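PDB 3BQG: peptide methionine sulfoxide reductase msrA/msrB from Neisseria meningitidis, which probably reduces methionine S-sulfoxide in proteins and peptides back to methionine through its MsrA domain, seen here in the sulfenic acid state. Local coordinates for residues 17-22 with 72-77; 24-29 with 57-62; 76-81 with 158-163. The protein carries 1 engineered substitution. One frame throughout, in Å; residues are numbered along the deposited sequence.

The three contacts tie helices, sheet and the loop after helix 145-148 together. Interaction 2 is a strand pair of the central sheet; interaction 1 joins helices 14-21 and 68-78, lying against that sheet, and the centres of interactions 1 and 2 are about 10 Å apart. Phe20 O meets Val26 CB at 3.3 Å. Interaction 3 shares Arg77 with interaction 1, their centres about 6 Å apart, and a 2.5 Å salt bridge from Arg22 NH1 to Asp162 OD2 joins them again. Interactions 2 and 3, centres about 15 Å and nearest atoms about 6 Å apart, do not touch. Cys12, seen as S-hydroxycysteine, just precedes helix 14-21, and Phe13 packs on Val57 of interaction 2.

Interaction 1. Residues 17-22 with 72-77; sequences EAYFQR and LQYFFR
Tyr19 reaches across from helix 14-21 and donates its hydroxyl to the backbone carbonyl of Tyr74 on helix 68-78, with 2.6 Å between Tyr19 OH and Tyr74 O. The axes of 17-21 and 72-77 come no closer than 11.2 Å, their N-to-C directions 137° apart, and aromatic side chains span the distance. With CG anti to the backbone N (chi1 173°), the Tyr19 ring is directed at the other helix, and its OH meets the carbonyl at a C=O...donor angle of 118°, the donor tilted out of the carbonyl plane. Tyr74 O also accepts a weak bond from Arg77 N within its own helix.

Packing is close around the Tyr19 hydroxyl. Tyr74 presents its ring edge, CD1 lying 3.6 Å from Tyr19 OH, and the aliphatic part of Arg77 brings CD to 3.6 Å from the same oxygen. Within helix 68-78, Tyr74 CD1 also lies under one face of the Arg77 guanidinium, offset toward its rim. Ile158 and Ala161 add contacts to Tyr19, and Arg77 NH1 continues to the carbonyls of Lys160 and Glu163. This is the side nearer solvent, where Arg77 is partly exposed.

The Phe20 side is buried and looser, and it makes no hydrogen bond across the contact: CZ lies 4.0 Å from the backbone Phe75 N and 4.3 Å from Phe75 CB. Phe20 CE1 stands 4.1 Å from Tyr74 CB, the two side chains crossing obliquely. Phe20 and Phe75 both rest on Leu8 of strand 3-10, which puts the two helices on one face of the sheet. Such a pair of helices, each in a crossover between parallel strands separated by one antiparallel strand, is characteristic of the ferredoxin-like alpha/beta core of MsrA enzymes.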
# COMPACT_ATOMS: atom_id res chain seq x y z
N GLU A 17 6.93 0.12 0.94
CA GLU A 17 7.60 -0.63 -0.12
C GLU A 17 8.70 -1.49 0.49
O GLU A 17 8.79 -2.69 0.22
CB GLU A 17 8.22 0.31 -1.15
CG GLU A 17 9.13 -0.44 -2.13
CD GLU A 17 10.10 0.47 -2.83
OE1 GLU A 17 10.81 1.23 -2.14
OE2 GLU A 17 10.16 0.43 -4.08
N ALA A 18 9.54 -0.86 1.30
CA ALA A 18 10.65 -1.56 1.95
C ALA A 18 10.11 -2.75 2.72
O ALA A 18 10.72 -3.82 2.77
CB ALA A 18 11.37 -0.61 2.90
N TYR A 19 8.95 -2.56 3.34
CA TYR A 19 8.29 -3.60 4.11
C TYR A 19 7.90 -4.81 3.25
O TYR A 19 8.23 -5.94 3.58
CB TYR A 19 7.06 -3.00 4.79
CG TYR A 19 6.16 -3.98 5.50
CD1 TYR A 19 6.53 -4.57 6.72
CD2 TYR A 19 4.91 -4.30 4.98
CE1 TYR A 19 5.67 -5.44 7.38
CE2 TYR A 19 4.05 -5.17 5.64
CZ TYR A 19 4.44 -5.74 6.84
OH TYR A 19 3.57 -6.59 7.49
N PHE A 20 7.19 -4.57 2.15
CA PHE A 20 6.75 -5.68 1.30
C PHE A 20 7.87 -6.42 0.57
O PHE A 20 7.73 -7.60 0.26
CB PHE A 20 5.68 -5.21 0.31
CG PHE A 20 4.28 -5.31 0.86
CD1 PHE A 20 3.58 -6.51 0.80
CD2 PHE A 20 3.70 -4.24 1.53
CE1 PHE A 20 2.33 -6.65 1.40
CE2 PHE A 20 2.45 -4.36 2.14
CZ PHE A 20 1.76 -5.57 2.08
N GLN A 21 8.99 -5.75 0.32
CA GLN A 21 10.12 -6.38 -0.36
C GLN A 21 10.76 -7.48 0.49
O GLN A 21 11.31 -8.44 -0.04
CB GLN A 21 11.18 -5.34 -0.73
CG GLN A 21 10.83 -4.51 -1.96
CD GLN A 21 11.03 -5.28 -3.26
OE1 GLN A 21 10.65 -6.44 -3.37
NE2 GLN A 21 11.63 -4.63 -4.24
N ARG A 22 10.69 -7.34 1.81
CA ARG A 22 11.27 -8.32 2.72
C ARG A 22 10.46 -9.61 2.85
O ARG A 22 10.94 -10.59 3.43
CB ARG A 22 11.45 -7.73 4.13
CG ARG A 22 12.58 -6.72 4.25
CD ARG A 22 12.75 -6.23 5.69
NE ARG A 22 13.05 -7.32 6.62
CZ ARG A 22 14.05 -7.30 7.49
NH1 ARG A 22 14.24 -8.34 8.30
NH2 ARG A 22 14.86 -6.25 7.56
N LEU A 72 -3.09 -8.98 2.47
CA LEU A 72 -3.86 -8.02 3.25
C LEU A 72 -3.51 -8.08 4.74
O LEU A 72 -3.48 -7.04 5.41
CB LEU A 72 -5.36 -8.24 3.05
CG LEU A 72 -5.86 -7.95 1.62
CD1 LEU A 72 -7.37 -8.14 1.55
CD2 LEU A 72 -5.48 -6.53 1.22
N GLN A 73 -3.23 -9.27 5.26
CA GLN A 73 -2.87 -9.38 6.67
C GLN A 73 -1.55 -8.65 6.92
O GLN A 73 -1.41 -7.95 7.92
CB GLN A 73 -2.76 -10.85 7.09
CG GLN A 73 -4.08 -11.60 6.99
CD GLN A 73 -5.19 -10.95 7.80
OE1 GLN A 73 -6.25 -10.60 7.27
NE2 GLN A 73 -4.96 -10.78 9.09
N TYR A 74 -0.59 -8.80 6.01
CA TYR A 74 0.70 -8.12 6.15
C TYR A 74 0.46 -6.60 6.12
O TYR A 74 1.12 -5.84 6.83
CB TYR A 74 1.64 -8.50 5.00
CG TYR A 74 2.35 -9.83 5.19
CD1 TYR A 74 3.30 -9.99 6.21
CD2 TYR A 74 2.11 -10.90 4.34
CE1 TYR A 74 3.99 -11.19 6.37
CE2 TYR A 74 2.80 -12.11 4.49
CZ TYR A 74 3.74 -12.24 5.51
OH TYR A 74 4.45 -13.41 5.65
N PHE A 75 -0.49 -6.19 5.28
CA PHE A 75 -0.85 -4.78 5.14
C PHE A 75 -1.36 -4.25 6.47
O PHE A 75 -0.84 -3.26 7.00
CB PHE A 75 -1.94 -4.64 4.07
CG PHE A 75 -2.41 -3.23 3.84
CD1 PHE A 75 -1.54 -2.28 3.32
CD2 PHE A 75 -3.73 -2.88 4.08
CE1 PHE A 75 -1.99 -0.98 3.04
CE2 PHE A 75 -4.19 -1.59 3.81
CZ PHE A 75 -3.32 -0.64 3.29
N PHE A 76 -2.37 -4.92 7.02
CA PHE A 76 -2.99 -4.53 8.29
C PHE A 76 -2.05 -4.54 9.48
O PHE A 76 -2.31 -3.87 10.48
CB PHE A 76 -4.19 -5.43 8.61
CG PHE A 76 -5.32 -5.33 7.63
CD1 PHE A 76 -5.78 -4.09 7.19
CD2 PHE A 76 -5.94 -6.48 7.15
CE1 PHE A 76 -6.84 -3.99 6.28
CE2 PHE A 76 -7.00 -6.39 6.24
CZ PHE A 76 -7.44 -5.15 5.81
N ARG A 77 -0.97 -5.31 9.39
CA ARG A 77 -0.01 -5.40 10.49
C ARG A 77 0.71 -4.08 10.74
O ARG A 77 1.05 -3.76 11.87
CB ARG A 77 1.01 -6.50 10.19
CG ARG A 77 2.12 -6.61 11.24
CD ARG A 77 3.09 -7.74 10.90
NE ARG A 77 2.43 -9.05 10.85
CZ ARG A 77 3.04 -10.17 10.47
NH1 ARG A 77 4.31 -10.14 10.10
NH2 ARG A 77 2.37 -11.32 10.45

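Interaction 2. Residues 24-29 with 57-62; sequences DGVVDA and VKVTYD
Gly25 O receives a short bond from Asp62 N (2.6 Å, N-H...O 162°) just ahead of strand 26-34 and at the end of strand 54-62. Further in, Thr60 O takes two donors: Val27 N at 2.9 Å and, weakly, Asp28 N at 3.3 Å. Thr60 N returns a nearly straight bond of 3.0 Å to Asp28 O. Two successive residues thus face one, a classic beta bulge in the central antiparallel part of the MsrA sheet, and the register slips by one between the non-hydrogen-bonded pair Val26-Tyr61 and the hydrogen-bonded pair Asp28-Thr60. Asp28 OD2 takes a weak bond from Ala29 N, and Lys58 continues the backbone pairing with Val30.

The other edge of strand 54-62 is satisfied by strand 3-10: Val57, Val59 and Tyr61 bond to the backbones of Leu8, Ile6 and Arg4. Thr60 OG1 is hydrogen-bonded to Thr5 OG1, and Asp62 OD1 accepts from Asp64 N.

At the bulge, Val27 CG2 sits between its backbone N and carbonyl carbon, pressed to 3.4 Å from Thr60 CG2, tighter than usual contact. On the helix-covered face, Val26 CG1 meets Val59 CG1 at 4.0 Å, the side chains at about a right angle, and Ala29 CB packs on Val57 CG1.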
# COMPACT_ATOMS: atom_id res chain seq x y z
N ASP A 24 8.83 -13.08 1.72
CA ASP A 24 9.01 -14.19 0.78
C ASP A 24 7.68 -14.43 0.07
O ASP A 24 6.66 -14.70 0.70
CB ASP A 24 9.46 -15.45 1.54
CG ASP A 24 9.63 -16.66 0.63
OD1 ASP A 24 10.32 -16.54 -0.41
OD2 ASP A 24 9.09 -17.73 0.96
N GLY A 25 7.69 -14.33 -1.26
CA GLY A 25 6.47 -14.52 -2.02
C GLY A 25 6.19 -13.25 -2.81
O GLY A 25 5.45 -13.26 -3.80
N VAL A 26 6.77 -12.15 -2.36
CA VAL A 26 6.61 -10.87 -3.04
C VAL A 26 7.78 -10.76 -3.99
O VAL A 26 8.94 -10.68 -3.57
CB VAL A 26 6.64 -9.70 -2.05
CG1 VAL A 26 6.65 -8.37 -2.80
CG2 VAL A 26 5.43 -9.77 -1.13
N VAL A 27 7.48 -10.77 -5.29
CA VAL A 27 8.52 -10.71 -6.30
C VAL A 27 8.86 -9.30 -6.77
O VAL A 27 9.89 -9.09 -7.40
CB VAL A 27 8.15 -11.61 -7.50
CG1 VAL A 27 8.04 -13.05 -7.03
CG2 VAL A 27 6.84 -11.16 -8.11
N ASP A 28 8.01 -8.33 -6.45
CA ASP A 28 8.26 -6.95 -6.83
C ASP A 28 7.33 -6.01 -6.06
O ASP A 28 6.22 -6.38 -5.69
CB ASP A 28 8.03 -6.76 -8.34
CG ASP A 28 8.70 -5.50 -8.88
OD1 ASP A 28 8.39 -5.12 -10.03
OD2 ASP A 28 9.53 -4.89 -8.18
N ALA A 29 7.81 -4.80 -5.80
CA ALA A 29 7.05 -3.77 -5.10
C ALA A 29 7.48 -2.44 -5.69
O ALA A 29 8.62 -2.01 -5.49
CB ALA A 29 7.33 -3.82 -3.60
N VAL A 57 1.76 1.45 -3.37
CA VAL A 57 2.78 0.47 -3.70
C VAL A 57 2.12 -0.65 -4.48
O VAL A 57 1.20 -1.30 -3.97
CB VAL A 57 3.45 -0.11 -2.44
CG1 VAL A 57 4.44 -1.19 -2.83
CG2 VAL A 57 4.16 0.98 -1.66
N LYS A 58 2.55 -0.85 -5.72
CA LYS A 58 2.02 -1.91 -6.57
C LYS A 58 2.78 -3.17 -6.17
O LYS A 58 3.97 -3.29 -6.43
CB LYS A 58 2.27 -1.59 -8.05
CG LYS A 58 1.84 -2.68 -9.03
CD LYS A 58 2.07 -2.25 -10.48
CE LYS A 58 3.55 -2.18 -10.85
NZ LYS A 58 4.17 -3.54 -11.04
N VAL A 59 2.08 -4.11 -5.53
CA VAL A 59 2.70 -5.34 -5.07
C VAL A 59 2.41 -6.54 -5.97
O VAL A 59 1.26 -6.88 -6.21
CB VAL A 59 2.23 -5.70 -3.64
CG1 VAL A 59 2.90 -6.99 -3.16
CG2 VAL A 59 2.53 -4.54 -2.69
N THR A 60 3.48 -7.17 -6.46
CA THR A 60 3.36 -8.35 -7.30
C THR A 60 3.83 -9.52 -6.45
O THR A 60 4.94 -9.51 -5.93
CB THR A 60 4.25 -8.24 -8.56
OG1 THR A 60 3.83 -7.11 -9.34
CG2 THR A 60 4.15 -9.50 -9.41
N TYR A 61 2.98 -10.53 -6.31
CA TYR A 61 3.33 -11.68 -5.49
C TYR A 61 3.15 -13.01 -6.20
O TYR A 61 2.47 -13.10 -7.22
CB TYR A 61 2.50 -11.66 -4.19
CG TYR A 61 1.00 -11.62 -4.41
CD1 TYR A 61 0.23 -12.79 -4.31
CD2 TYR A 61 0.35 -10.43 -4.72
CE1 TYR A 61 -1.15 -12.76 -4.51
CE2 TYR A 61 -1.03 -10.39 -4.92
CZ TYR A 61 -1.78 -11.56 -4.82
OH TYR A 61 -3.14 -11.51 -5.02
N ASP A 62 3.80 -14.03 -5.66
CA ASP A 62 3.73 -15.38 -6.21
C ASP A 62 2.41 -15.98 -5.75
O ASP A 62 2.24 -16.32 -4.58
CB ASP A 62 4.89 -16.22 -5.67
CG ASP A 62 4.97 -17.59 -6.33
OD1 ASP A 62 3.91 -18.22 -6.52
OD2 ASP A 62 6.11 -18.04 -6.63

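Interaction 3. Residues 76-81 with 158-163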
# COMPACT_ATOMS: atom_id res chain seq x y z
N PHE A 76 -2.37 -4.92 7.02
CA PHE A 76 -2.99 -4.53 8.29
C PHE A 76 -2.05 -4.54 9.48
O PHE A 76 -2.31 -3.87 10.48
CB PHE A 76 -4.19 -5.43 8.61
CG PHE A 76 -5.32 -5.33 7.63
CD1 PHE A 76 -5.78 -4.09 7.19
CD2 PHE A 76 -5.94 -6.48 7.15
CE1 PHE A 76 -6.84 -3.99 6.28
CE2 PHE A 76 -7.00 -6.39 6.24
CZ PHE A 76 -7.44 -5.15 5.81
N ARG A 77 -0.97 -5.31 9.39
CA ARG A 77 -0.01 -5.40 10.49
C ARG A 77 0.71 -4.08 10.74
O ARG A 77 1.05 -3.76 11.87
CB ARG A 77 1.01 -6.50 10.19
CG ARG A 77 2.12 -6.61 11.24
CD ARG A 77 3.09 -7.74 10.90
NE ARG A 77 2.43 -9.05 10.85
CZ ARG A 77 3.04 -10.17 10.47
NH1 ARG A 77 4.31 -10.14 10.10
NH2 ARG A 77 2.37 -11.32 10.45
N VAL A 78 0.93 -3.31 9.68
CA VAL A 78 1.68 -2.06 9.82
C VAL A 78 0.96 -0.76 9.45
O VAL A 78 1.50 0.33 9.67
CB VAL A 78 2.99 -2.15 9.01
CG1 VAL A 78 3.83 -3.33 9.52
CG2 VAL A 78 2.69 -2.33 7.53
N VAL A 79 -0.24 -0.86 8.89
CA VAL A 79 -1.01 0.32 8.52
C VAL A 79 -2.16 0.56 9.50
O VAL A 79 -2.84 -0.38 9.90
CB VAL A 79 -1.58 0.17 7.08
CG1 VAL A 79 -2.46 1.36 6.72
CG2 VAL A 79 -0.43 0.05 6.08
N ASP A 80 -2.35 1.82 9.91
CA ASP A 80 -3.44 2.17 10.82
C ASP A 80 -4.67 2.37 9.93
O ASP A 80 -4.76 3.35 9.19
CB ASP A 80 -3.14 3.46 11.57
CG ASP A 80 -4.15 3.75 12.67
OD1 ASP A 80 -5.33 3.39 12.48
OD2 ASP A 80 -3.77 4.32 13.71
N PRO A 81 -5.64 1.44 10.00
CA PRO A 81 -6.86 1.47 9.20
C PRO A 81 -7.98 2.37 9.72
O PRO A 81 -9.06 2.39 9.15
CB PRO A 81 -7.28 0.01 9.19
CG PRO A 81 -7.01 -0.36 10.62
CD PRO A 81 -5.66 0.28 10.93
N ILE A 158 9.98 -1.89 9.40
CA ILE A 158 10.13 -2.90 8.37
C ILE A 158 10.46 -4.29 8.89
O ILE A 158 10.18 -5.30 8.23
CB ILE A 158 11.18 -2.44 7.33
CG1 ILE A 158 10.78 -1.07 6.78
CG2 ILE A 158 11.27 -3.43 6.18
CD1 ILE A 158 9.37 -1.01 6.25
N ARG A 159 11.05 -4.36 10.08
CA ARG A 159 11.42 -5.64 10.68
C ARG A 159 10.20 -6.55 10.84
O ARG A 159 10.29 -7.76 10.66
CB ARG A 159 12.03 -5.43 12.07
CG ARG A 159 13.16 -4.42 12.16
CD ARG A 159 13.51 -4.19 13.63
NE ARG A 159 14.65 -3.31 13.91
CZ ARG A 159 15.49 -2.81 13.01
NH1 ARG A 159 16.49 -2.02 13.41
NH2 ARG A 159 15.35 -3.07 11.71
N LYS A 160 9.07 -5.94 11.18
CA LYS A 160 7.82 -6.66 11.39
C LYS A 160 7.39 -7.54 10.22
O LYS A 160 6.49 -8.36 10.37
CB LYS A 160 6.71 -5.67 11.73
CG LYS A 160 6.95 -4.90 13.02
CD LYS A 160 5.73 -4.10 13.42
CE LYS A 160 5.95 -3.38 14.75
NZ LYS A 160 4.75 -2.62 15.20
N ALA A 161 8.02 -7.37 9.07
CA ALA A 161 7.67 -8.18 7.91
C ALA A 161 8.14 -9.62 8.11
O ALA A 161 7.60 -10.54 7.49
CB ALA A 161 8.31 -7.59 6.65
N ASP A 162 9.12 -9.80 8.98
CA ASP A 162 9.69 -11.11 9.26
C ASP A 162 8.78 -12.02 10.07
O ASP A 162 8.92 -13.24 10.02
CB ASP A 162 11.03 -10.96 9.98
CG ASP A 162 11.97 -10.01 9.27
OD1 ASP A 162 12.12 -10.13 8.04
OD2 ASP A 162 12.56 -9.14 9.95
N GLU A 163 7.86 -11.43 10.83
CA GLU A 163 6.94 -12.24 11.62
C GLU A 163 6.10 -13.10 10.69
O GLU A 163 5.57 -12.62 9.69
CB GLU A 163 6.03 -11.34 12.46
CG GLU A 163 6.70 -10.77 13.70
CD GLU A 163 5.84 -9.73 14.39
OE1 GLU A 163 4.60 -9.93 14.46
OE2 GLU A 163 6.40 -8.72 14.88
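Arg77 NH1 is gripped by two backbone carbonyls, Lys160 O at 2.8 Å and Glu163 O at 2.8 Å, both close to the guanidinium plane. The first bond approaches its acceptor nearly along the C=O axis. In the second the N-H points well at the oxygen (167°), but NH1 stands above the plane of the Glu163 carbonyl. Having two partners in its plane should fix the rotation of the group, and a bend at chi3 (-61°) turns NE out of the otherwise extended chain.

The acceptors belong to the end of a 3-10 turn, in which Ala161 N bonds to Ile158 O, and to the loop after it. The positive group would complement these carbonyls, joining the last turn of helix 68-78 to the loop after helix 145-148, near the end of the modelled chain.

Glu163 OE1 lies over one guanidinium face, offset toward the rim, 4.3 Å from Arg77 NE; no N-H points at it, so no salt bridge forms, though carboxylate and guanidinium planes are 20° apart. Glu163 CB approaches Arg77 NH1 to 3.2 Å. Outermost is looser packing, Lys160 CB 4.3 Å from both Val78 CG1 and Arg77 CD, while Tyr19 also touches Val78.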